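Local structure of E3 ubiquitin-protein ligase TRIM65 (Homo sapiens, 7JL4) at residues R138-T152 and L156-F170. The protein acts as a RING-type E3 ubiquitin ligase in innate immunity, autophagy and microRNA regulation, and this piece is its C-terminal PRY-SPRY (B30.2) domain. Numbering follows the deposited sequence.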
ATOM      1  N   ARG A 138       7.144 -11.191  -2.543  1.00 36.89           N
ATOM      2  CA  ARG A 138       6.326 -10.133  -3.124  1.00 32.65           C
ATOM      3  C   ARG A 138       4.879 -10.163  -2.637  1.00 36.30           C
ATOM      4  O   ARG A 138       4.033  -9.456  -3.196  1.00 31.20           O
ATOM      5  CB  ARG A 138       6.374 -10.222  -4.653  1.00 31.28           C
ATOM      6  CG  ARG A 138       7.777  -9.976  -5.223  1.00 30.57           C
ATOM      7  CD  ARG A 138       8.190  -8.526  -5.084  1.00 35.68           C
ATOM      8  NE  ARG A 138       9.612  -8.353  -5.463  1.00 37.09           N
ATOM      9  CZ  ARG A 138      10.606  -8.154  -4.600  1.00 38.23           C
ATOM     10  NH1 ARG A 138      10.356  -8.111  -3.304  1.00 34.14           N
ATOM     11  NH2 ARG A 138      11.863  -8.016  -5.037  1.00 37.71           N
ATOM     12  N   LEU A 139       4.568 -10.964  -1.624  1.00 30.77           N
ATOM     13  CA  LEU A 139       3.230 -11.001  -1.037  1.00 27.43           C
ATOM     14  C   LEU A 139       3.324 -10.303   0.313  1.00 28.85           C
ATOM     15  O   LEU A 139       4.001 -10.790   1.226  1.00 27.16           O
ATOM     16  CB  LEU A 139       2.730 -12.437  -0.909  1.00 28.69           C
ATOM     17  CG  LEU A 139       1.343 -12.564  -0.295  1.00 31.15           C
ATOM     18  CD1 LEU A 139       0.316 -11.819  -1.133  1.00 27.47           C
ATOM     19  CD2 LEU A 139       0.953 -14.025  -0.151  1.00 36.44           C
ATOM     20  N   LEU A 140       2.663  -9.153   0.437  1.00 21.38           N
ATOM     21  CA  LEU A 140       2.882  -8.265   1.560  1.00 23.01           C
ATOM     22  C   LEU A 140       1.577  -8.063   2.309  1.00 25.35           C
ATOM     23  O   LEU A 140       0.507  -7.990   1.695  1.00 26.29           O
ATOM     24  CB  LEU A 140       3.436  -6.924   1.080  1.00 27.84           C
ATOM     25  CG  LEU A 140       4.724  -7.159   0.283  1.00 35.19           C
ATOM     26  CD1 LEU A 140       5.070  -5.946  -0.553  1.00 34.01           C
ATOM     27  CD2 LEU A 140       5.840  -7.520   1.255  1.00 31.92           C
ATOM     28  N   GLY A 141       1.661  -7.985   3.633  1.00 20.60           N
ATOM     29  CA  GLY A 141       0.488  -7.767   4.465  1.00 22.08           C
ATOM     30  C   GLY A 141       0.593  -6.464   5.235  1.00 20.69           C
ATOM     31  O   GLY A 141       1.688  -6.020   5.586  1.00 21.86           O
ATOM     32  N   MET A 142      -0.567  -5.858   5.510  1.00 16.26           N
ATOM     33  CA  MET A 142      -0.673  -4.676   6.358  1.00 16.56           C
ATOM     34  C   MET A 142      -1.708  -4.940   7.440  1.00 20.09           C
ATOM     35  O   MET A 142      -2.880  -5.183   7.128  1.00 20.73           O
ATOM     36  CB  MET A 142      -1.036  -3.438   5.539  1.00 17.59           C
ATOM     37  CG  MET A 142       0.077  -3.067   4.515  1.00 20.82           C
ATOM     38  SD  MET A 142      -0.456  -1.770   3.383  1.00 24.73           S
ATOM     39  CE  MET A 142      -0.644  -0.389   4.490  1.00 17.47           C
ATOM     40  N   ASP A 143      -1.263  -4.880   8.697  1.00 19.00           N
ATOM     41  CA  ASP A 143      -2.091  -5.113   9.887  1.00 22.68           C
ATOM     42  C   ASP A 143      -2.255  -3.791  10.621  1.00 23.00           C
ATOM     43  O   ASP A 143      -1.284  -3.265  11.176  1.00 24.09           O
ATOM     44  CB  ASP A 143      -1.439  -6.152  10.797  1.00 24.15           C
ATOM     45  CG  ASP A 143      -2.353  -6.582  11.925  1.00 32.23           C
ATOM     46  OD1 ASP A 143      -3.543  -6.857  11.656  1.00 25.14           O
ATOM     47  OD2 ASP A 143      -1.868  -6.659  13.065  1.00 36.99           O
ATOM     48  N   LEU A 144      -3.485  -3.271  10.644  1.00 22.64           N
ATOM     49  CA  LEU A 144      -3.803  -1.938  11.152  1.00 19.27           C
ATOM     50  C   LEU A 144      -4.651  -2.111  12.403  1.00 24.09           C
ATOM     51  O   LEU A 144      -5.851  -2.368  12.295  1.00 21.41           O
ATOM     52  CB  LEU A 144      -4.560  -1.144  10.093  1.00 18.57           C
ATOM     53  CG  LEU A 144      -4.779   0.329  10.377  1.00 24.26           C
ATOM     54  CD1 LEU A 144      -3.409   1.013  10.586  1.00 26.78           C
ATOM     55  CD2 LEU A 144      -5.517   0.966   9.185  1.00 23.32           C
ATOM     56  N   ASP A 145      -4.039  -1.980  13.579  1.00 20.18           N
ATOM     57  CA  ASP A 145      -4.754  -2.158  14.854  1.00 24.70           C
ATOM     58  C   ASP A 145      -5.070  -0.767  15.382  1.00 26.54           C
ATOM     59  O   ASP A 145      -4.239  -0.117  16.029  1.00 23.96           O
ATOM     60  CB  ASP A 145      -3.938  -2.994  15.834  1.00 27.11           C
ATOM     61  CG  ASP A 145      -4.617  -3.178  17.194  1.00 33.83           C
ATOM     62  OD1 ASP A 145      -5.581  -2.458  17.534  1.00 31.82           O
ATOM     63  OD2 ASP A 145      -4.185  -4.089  17.932  1.00 33.57           O
ATOM     64  N   LEU A 146      -6.284  -0.300  15.100  1.00 22.32           N
ATOM     65  CA  LEU A 146      -6.603   1.071  15.458  1.00 23.27           C
ATOM     66  C   LEU A 146      -7.076   1.182  16.894  1.00 28.18           C
ATOM     67  O   LEU A 146      -7.272   2.300  17.383  1.00 31.88           O
ATOM     68  CB  LEU A 146      -7.644   1.635  14.481  1.00 27.12           C
ATOM     69  CG  LEU A 146      -7.126   1.670  13.052  1.00 25.87           C
ATOM     70  CD1 LEU A 146      -8.192   2.217  12.119  1.00 26.53           C
ATOM     71  CD2 LEU A 146      -5.813   2.531  12.961  1.00 23.19           C
ATOM     72  N   ALA A 147      -7.242   0.057  17.583  1.00 27.18           N
ATOM     73  CA  ALA A 147      -7.431   0.114  19.027  1.00 30.34           C
ATOM     74  C   ALA A 147      -6.137   0.520  19.720  1.00 34.76           C
ATOM     75  O   ALA A 147      -6.136   1.373  20.613  1.00 37.25           O
ATOM     76  CB  ALA A 147      -7.914  -1.233  19.547  1.00 34.44           C
ATOM     77  N   SER A 148      -5.023  -0.093  19.324  1.00 23.79           N
ATOM     78  CA  SER A 148      -3.736   0.168  19.951  1.00 28.09           C
ATOM     79  C   SER A 148      -2.913   1.206  19.197  1.00 33.18           C
ATOM     80  O   SER A 148      -1.898   1.669  19.725  1.00 34.82           O
ATOM     81  CB  SER A 148      -2.929  -1.131  20.043  1.00 35.85           C
ATOM     82  OG  SER A 148      -2.427  -1.478  18.754  1.00 38.47           O
ATOM     83  N   GLY A 149      -3.311   1.562  17.980  1.00 24.30           N
ATOM     84  CA  GLY A 149      -2.563   2.521  17.195  1.00 26.24           C
ATOM     85  C   GLY A 149      -1.309   1.966  16.558  1.00 29.16           C
ATOM     86  O   GLY A 149      -0.303   2.681  16.452  1.00 28.20           O
ATOM     87  N   CYS A 150      -1.335   0.715  16.121  1.00 23.28           N
ATOM     88  CA  CYS A 150      -0.170   0.041  15.557  1.00 24.51           C
ATOM     89  C   CYS A 150      -0.421  -0.340  14.107  1.00 29.99           C
ATOM     90  O   CYS A 150      -1.471  -0.904  13.776  1.00 27.87           O
ATOM     91  CB  CYS A 150       0.174  -1.210  16.371  1.00 28.31           C
ATOM     92  SG  CYS A 150       0.465  -0.808  18.144  1.00 42.59           S
ATOM     93  N   LEU A 151       0.552  -0.064  13.252  1.00 18.71           N
ATOM     94  CA  LEU A 151       0.509  -0.481  11.859  1.00 18.84           C
ATOM     95  C   LEU A 151       1.746  -1.326  11.604  1.00 22.16           C
ATOM     96  O   LEU A 151       2.870  -0.841  11.785  1.00 20.90           O
ATOM     97  CB  LEU A 151       0.458   0.732  10.929  1.00 17.73           C
ATOM     98  CG  LEU A 151       0.848   0.466   9.463  1.00 20.42           C
ATOM     99  CD1 LEU A 151      -0.150  -0.498   8.786  1.00 21.05           C
ATOM    100  CD2 LEU A 151       0.940   1.805   8.696  1.00 27.58           C
ATOM    101  N   THR A 152       1.550  -2.589  11.237  1.00 19.22           N
ATOM    102  CA  THR A 152       2.667  -3.501  11.010  1.00 22.02           C
ATOM    103  C   THR A 152       2.601  -4.030   9.592  1.00 25.41           C
ATOM    104  O   THR A 152       1.544  -4.484   9.147  1.00 20.70           O
ATOM    105  CB  THR A 152       2.675  -4.677  11.984  1.00 21.92           C
ATOM    106  OG1 THR A 152       2.705  -4.177  13.327  1.00 24.93           O
ATOM    107  CG2 THR A 152       3.937  -5.565  11.734  1.00 21.06           C
ATOM    108  N   LEU A 156       4.827 -12.365   3.533  1.00 28.60           N
ATOM    109  CA  LEU A 156       4.097 -13.579   3.828  1.00 29.47           C
ATOM    110  C   LEU A 156       4.740 -14.793   3.166  1.00 35.22           C
ATOM    111  O   LEU A 156       4.347 -15.926   3.461  1.00 32.10           O
ATOM    112  CB  LEU A 156       2.641 -13.494   3.335  1.00 29.29           C
ATOM    113  CG  LEU A 156       1.768 -12.711   4.343  1.00 29.97           C
ATOM    114  CD1 LEU A 156       1.602 -13.275   5.752  1.00 35.93           C
ATOM    115  CD2 LEU A 156       1.942 -11.184   4.301  1.00 30.85           C
ATOM    116  N   GLU A 157       5.687 -14.588   2.248  1.00 34.98           N
ATOM    117  CA  GLU A 157       6.360 -15.691   1.576  1.00 34.91           C
ATOM    118  C   GLU A 157       7.864 -15.453   1.656  1.00 39.23           C
ATOM    119  O   GLU A 157       8.333 -14.324   1.402  1.00 38.97           O
ATOM    120  CB  GLU A 157       5.882 -15.862   0.113  1.00 37.62           C
ATOM    121  CG  GLU A 157       5.935 -14.598  -0.737  1.00 48.38           C
ATOM    122  CD  GLU A 157       5.560 -14.817  -2.193  1.00 52.48           C
ATOM    123  OE1 GLU A 157       6.326 -14.362  -3.076  1.00 56.72           O
ATOM    124  OE2 GLU A 157       4.508 -15.448  -2.456  1.00 53.55           O
ATOM    125  N   PRO A 158       8.652 -16.465   2.044  1.00 40.66           N
ATOM    126  CA  PRO A 158       8.212 -17.830   2.368  1.00 39.83           C
ATOM    127  C   PRO A 158       7.619 -18.053   3.768  1.00 48.88           C
ATOM    128  O   PRO A 158       6.948 -19.070   3.958  1.00 49.97           O
ATOM    129  CB  PRO A 158       9.498 -18.634   2.230  1.00 43.43           C
ATOM    130  CG  PRO A 158      10.555 -17.670   2.630  1.00 44.18           C
ATOM    131  CD  PRO A 158      10.120 -16.338   2.105  1.00 39.99           C
ATOM    132  N   GLN A 159       7.884 -17.176   4.734  1.00 46.81           N
ATOM    133  CA  GLN A 159       7.245 -17.272   6.037  1.00 39.16           C
ATOM    134  C   GLN A 159       6.493 -15.988   6.311  1.00 36.60           C
ATOM    135  O   GLN A 159       6.709 -14.966   5.658  1.00 36.85           O
ATOM    136  CB  GLN A 159       8.226 -17.447   7.200  1.00 40.33           C
ATOM    137  CG  GLN A 159       9.048 -18.664   7.208  1.00 54.66           C
ATOM    138  CD  GLN A 159      10.153 -18.551   8.240  1.00 71.54           C
ATOM    139  OE1 GLN A 159      11.338 -18.449   7.907  1.00 71.72           O
ATOM    140  NE2 GLN A 159       9.767 -18.639   9.518  1.00 65.48           N
ATOM    141  N   THR A 160       5.657 -16.043   7.346  1.00 31.33           N
ATOM    142  CA  THR A 160       5.041 -14.849   7.898  1.00 29.70           C
ATOM    143  C   THR A 160       6.086 -14.138   8.758  1.00 32.28           C
ATOM    144  O   THR A 160       6.511 -14.673   9.785  1.00 33.01           O
ATOM    145  CB  THR A 160       3.814 -15.230   8.717  1.00 30.87           C
ATOM    146  OG1 THR A 160       2.936 -16.033   7.908  1.00 34.04           O
ATOM    147  CG2 THR A 160       3.090 -13.972   9.181  1.00 30.60           C
ATOM    148  N   GLN A 161       6.506 -12.937   8.347  1.00 24.56           N
ATOM    149  CA  GLN A 161       7.573 -12.218   9.040  1.00 30.08           C
ATOM    150  C   GLN A 161       7.234 -10.738   9.126  1.00 23.84           C
ATOM    151  O   GLN A 161       7.053 -10.081   8.094  1.00 25.37           O
ATOM    152  CB  GLN A 161       8.920 -12.407   8.336  1.00 35.13           C
ATOM    153  N   PRO A 162       7.121 -10.181  10.333  1.00 23.81           N
ATOM    154  CA  PRO A 162       6.906  -8.738  10.447  1.00 21.99           C
ATOM    155  C   PRO A 162       8.149  -8.002   9.971  1.00 30.02           C
ATOM    156  O   PRO A 162       9.278  -8.415  10.242  1.00 27.77           O
ATOM    157  CB  PRO A 162       6.657  -8.521  11.944  1.00 28.73           C
ATOM    158  CG  PRO A 162       7.249  -9.721  12.624  1.00 31.23           C
ATOM    159  CD  PRO A 162       7.251 -10.856  11.641  1.00 29.18           C
ATOM    160  N   LEU A 163       7.925  -6.920   9.253  1.00 23.54           N
ATOM    161  CA  LEU A 163       8.987  -6.128   8.638  1.00 28.83           C
ATOM    162  C   LEU A 163       9.249  -4.823   9.372  1.00 25.37           C
ATOM    163  O   LEU A 163      10.413  -4.421   9.532  1.00 21.38           O
ATOM    164  CB  LEU A 163       8.627  -5.819   7.177  1.00 23.73           C
ATOM    165  CG  LEU A 163       8.410  -7.039   6.264  1.00 26.89           C
ATOM    166  CD1 LEU A 163       7.927  -6.612   4.865  1.00 21.49           C
ATOM    167  CD2 LEU A 163       9.675  -7.865   6.179  1.00 27.30           C
ATOM    168  N   TYR A 164       8.188  -4.160   9.825  1.00 21.15           N
ATOM    169  CA  TYR A 164       8.279  -2.884  10.522  1.00 19.19           C
ATOM    170  C   TYR A 164       6.928  -2.540  11.131  1.00 19.97           C
ATOM    171  O   TYR A 164       5.888  -2.783  10.507  1.00 19.21           O
ATOM    172  CB  TYR A 164       8.721  -1.759   9.584  1.00 20.70           C
ATOM    173  CG  TYR A 164       9.281  -0.602  10.381  1.00 25.89           C
ATOM    174  CD1 TYR A 164      10.550  -0.676  10.945  1.00 24.43           C
ATOM    175  CD2 TYR A 164       8.512   0.532  10.626  1.00 26.08           C
ATOM    176  CE1 TYR A 164      11.054   0.379  11.719  1.00 27.52           C
ATOM    177  CE2 TYR A 164       9.008   1.583  11.364  1.00 24.76           C
ATOM    178  CZ  TYR A 164      10.268   1.503  11.910  1.00 28.62           C
ATOM    179  OH  TYR A 164      10.720   2.565  12.660  1.00 29.30           O
ATOM    180  N   THR A 165       6.953  -1.950  12.331  1.00 22.49           N
ATOM    181  CA  THR A 165       5.758  -1.451  13.001  1.00 24.42           C
ATOM    182  C   THR A 165       5.896   0.037  13.296  1.00 26.20           C
ATOM    183  O   THR A 165       6.874   0.457  13.920  1.00 22.35           O
ATOM    184  CB  THR A 165       5.524  -2.222  14.298  1.00 19.80           C
ATOM    185  OG1 THR A 165       5.376  -3.612  13.996  1.00 22.40           O
ATOM    186  CG2 THR A 165       4.280  -1.712  15.066  1.00 25.06           C
ATOM    187  N   PHE A 166       4.906   0.823  12.871  1.00 22.09           N
ATOM    188  CA  PHE A 166       4.715   2.199  13.320  1.00 22.89           C
ATOM    189  C   PHE A 166       3.673   2.248  14.426  1.00 24.81           C
ATOM    190  O   PHE A 166       2.684   1.508  14.394  1.00 21.81           O
ATOM    191  CB  PHE A 166       4.214   3.101  12.188  1.00 21.96           C
ATOM    192  CG  PHE A 166       5.213   3.343  11.091  1.00 23.76           C
ATOM    193  CD1 PHE A 166       6.220   4.281  11.264  1.00 24.73           C
ATOM    194  CD2 PHE A 166       5.088   2.702   9.859  1.00 21.60           C
ATOM    195  CE1 PHE A 166       7.132   4.544  10.226  1.00 23.67           C
ATOM    196  CE2 PHE A 166       5.992   2.974   8.811  1.00 24.15           C
ATOM    197  CZ  PHE A 166       6.998   3.886   9.011  1.00 23.62           C
ATOM    198  N   HIS A 167       3.872   3.163  15.376  1.00 24.92           N
ATOM    199  CA  HIS A 167       2.853   3.487  16.367  1.00 28.22           C
ATOM    200  C   HIS A 167       2.421   4.936  16.208  1.00 30.45           C
ATOM    201  O   HIS A 167       3.245   5.807  15.937  1.00 25.82           O
ATOM    202  CB  HIS A 167       3.339   3.267  17.789  1.00 29.56           C
ATOM    203  CG  HIS A 167       2.288   3.568  18.810  1.00 36.96           C
ATOM    204  ND1 HIS A 167       2.407   4.591  19.722  1.00 44.07           N
ATOM    205  CD2 HIS A 167       1.081   2.999  19.040  1.00 31.47           C
ATOM    206  CE1 HIS A 167       1.325   4.627  20.485  1.00 42.26           C
ATOM    207  NE2 HIS A 167       0.502   3.676  20.083  1.00 33.55           N
ATOM    208  N   ALA A 168       1.126   5.198  16.373  1.00 26.12           N
ATOM    209  CA  ALA A 168       0.621   6.560  16.249  1.00 27.49           C
ATOM    210  C   ALA A 168      -0.724   6.635  16.942  1.00 35.94           C
ATOM    211  O   ALA A 168      -1.429   5.636  17.051  1.00 29.28           O
ATOM    212  CB  ALA A 168       0.445   6.975  14.788  1.00 24.55           C
ATOM    213  N   LEU A 169      -1.101   7.842  17.349  1.00 27.06           N
ATOM    214  CA  LEU A 169      -2.461   8.085  17.841  1.00 32.71           C
ATOM    215  C   LEU A 169      -3.280   8.625  16.673  1.00 28.17           C
ATOM    216  O   LEU A 169      -3.482   9.828  16.521  1.00 36.51           O
ATOM    217  CB  LEU A 169      -2.426   9.043  19.022  1.00 43.47           C
ATOM    218  CG  LEU A 169      -1.597   8.522  20.203  1.00 43.89           C
ATOM    219  CD1 LEU A 169      -1.945   9.269  21.475  1.00 52.18           C
ATOM    220  CD2 LEU A 169      -1.813   7.018  20.410  1.00 49.10           C
ATOM    221  N   PHE A 170      -3.743   7.707  15.825  1.00 24.98           N
ATOM    222  CA  PHE A 170      -4.423   8.090  14.589  1.00 25.58           C
ATOM    223  C   PHE A 170      -5.685   8.889  14.898  1.00 36.26           C
ATOM    224  O   PHE A 170      -6.522   8.451  15.686  1.00 38.28           O
ATOM    225  CB  PHE A 170      -4.771   6.839  13.780  1.00 24.18           C
ATOM    226  CG  PHE A 170      -3.570   6.049  13.332  1.00 26.93           C
ATOM    227  CD1 PHE A 170      -2.715   6.554  12.360  1.00 24.65           C
ATOM    228  CD2 PHE A 170      -3.306   4.805  13.877  1.00 26.22           C
ATOM    229  CE1 PHE A 170      -1.597   5.813  11.917  1.00 24.73           C
ATOM    230  CE2 PHE A 170      -2.186   4.056  13.466  1.00 27.97           C
ATOM    231  CZ  PHE A 170      -1.330   4.565  12.486  1.00 26.76           C
TER
HETATM  232  O   HOH W   1       6.387 -12.058   0.844  1.00 38.88           O
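Leu-151 and Phe-166 form the hydrogen-bonded pair that joins strand 150-155 to strand 161-167: Leu-151 N donates to Phe-166 O at 2.9 Å, nearly straight at 172°, and Phe-166 N returns the bond to Leu-151 O. Ala-168 N extends the ladder to Gly-149 O. At the non-hydrogen-bonded pair Thr-152/Thr-165 the side chains make the link: Thr-152 OG1 and Thr-165 OG1 lie 2.8 Å apart and share a hydrogen bond. At the end of the strand, His-167 holds CG anti to its backbone N (chi1 -179°), which brings the NE2 edge of the imidazole to the 145-149 turn; there NE2 makes a weak bond, 3.1 Å long, to Ser-148 O, which sits at the ring edge. That turn is itself tied by Asp-145, whose OD1 accepts from Ser-148 N in an Asx motif, while Gly-149 and Cys-150 form a G1 bulge against it.

At the other end, Leu-156 N donates to Leu-139 O at 2.9 Å, and a water bridges that same carbonyl to Glu-157 N. Glu-157 OE1 takes a weak but straight bond from Arg-138 N, while OE2 is salt-bridged to Arg-78 of strand 72-79, the neighbour of 139-145. With an alanine here in place of Glu-157, Arg-78 would probably lose its carboxylate mate and Arg-138 N this acceptor.

The remaining contacts are van der Waals ones. Leu-146 meets Phe-170 at about a right angle, CD2 3.5 Å from ring atom CD2. Leu-156 CD2 lies against the Gly-141 backbone, 3.3 Å from Gly-141 N, a spot where a beta-carbon on Gly-141 would crowd it. Phe-166 and Phe-170 each also pack edge-to-face with Trp-112 of the facing sheet. Strands 139-145, 150-155 and 161-167 are thus successive antiparallel neighbours at one border of a sheet in the two-sheet SPRY beta-sandwich.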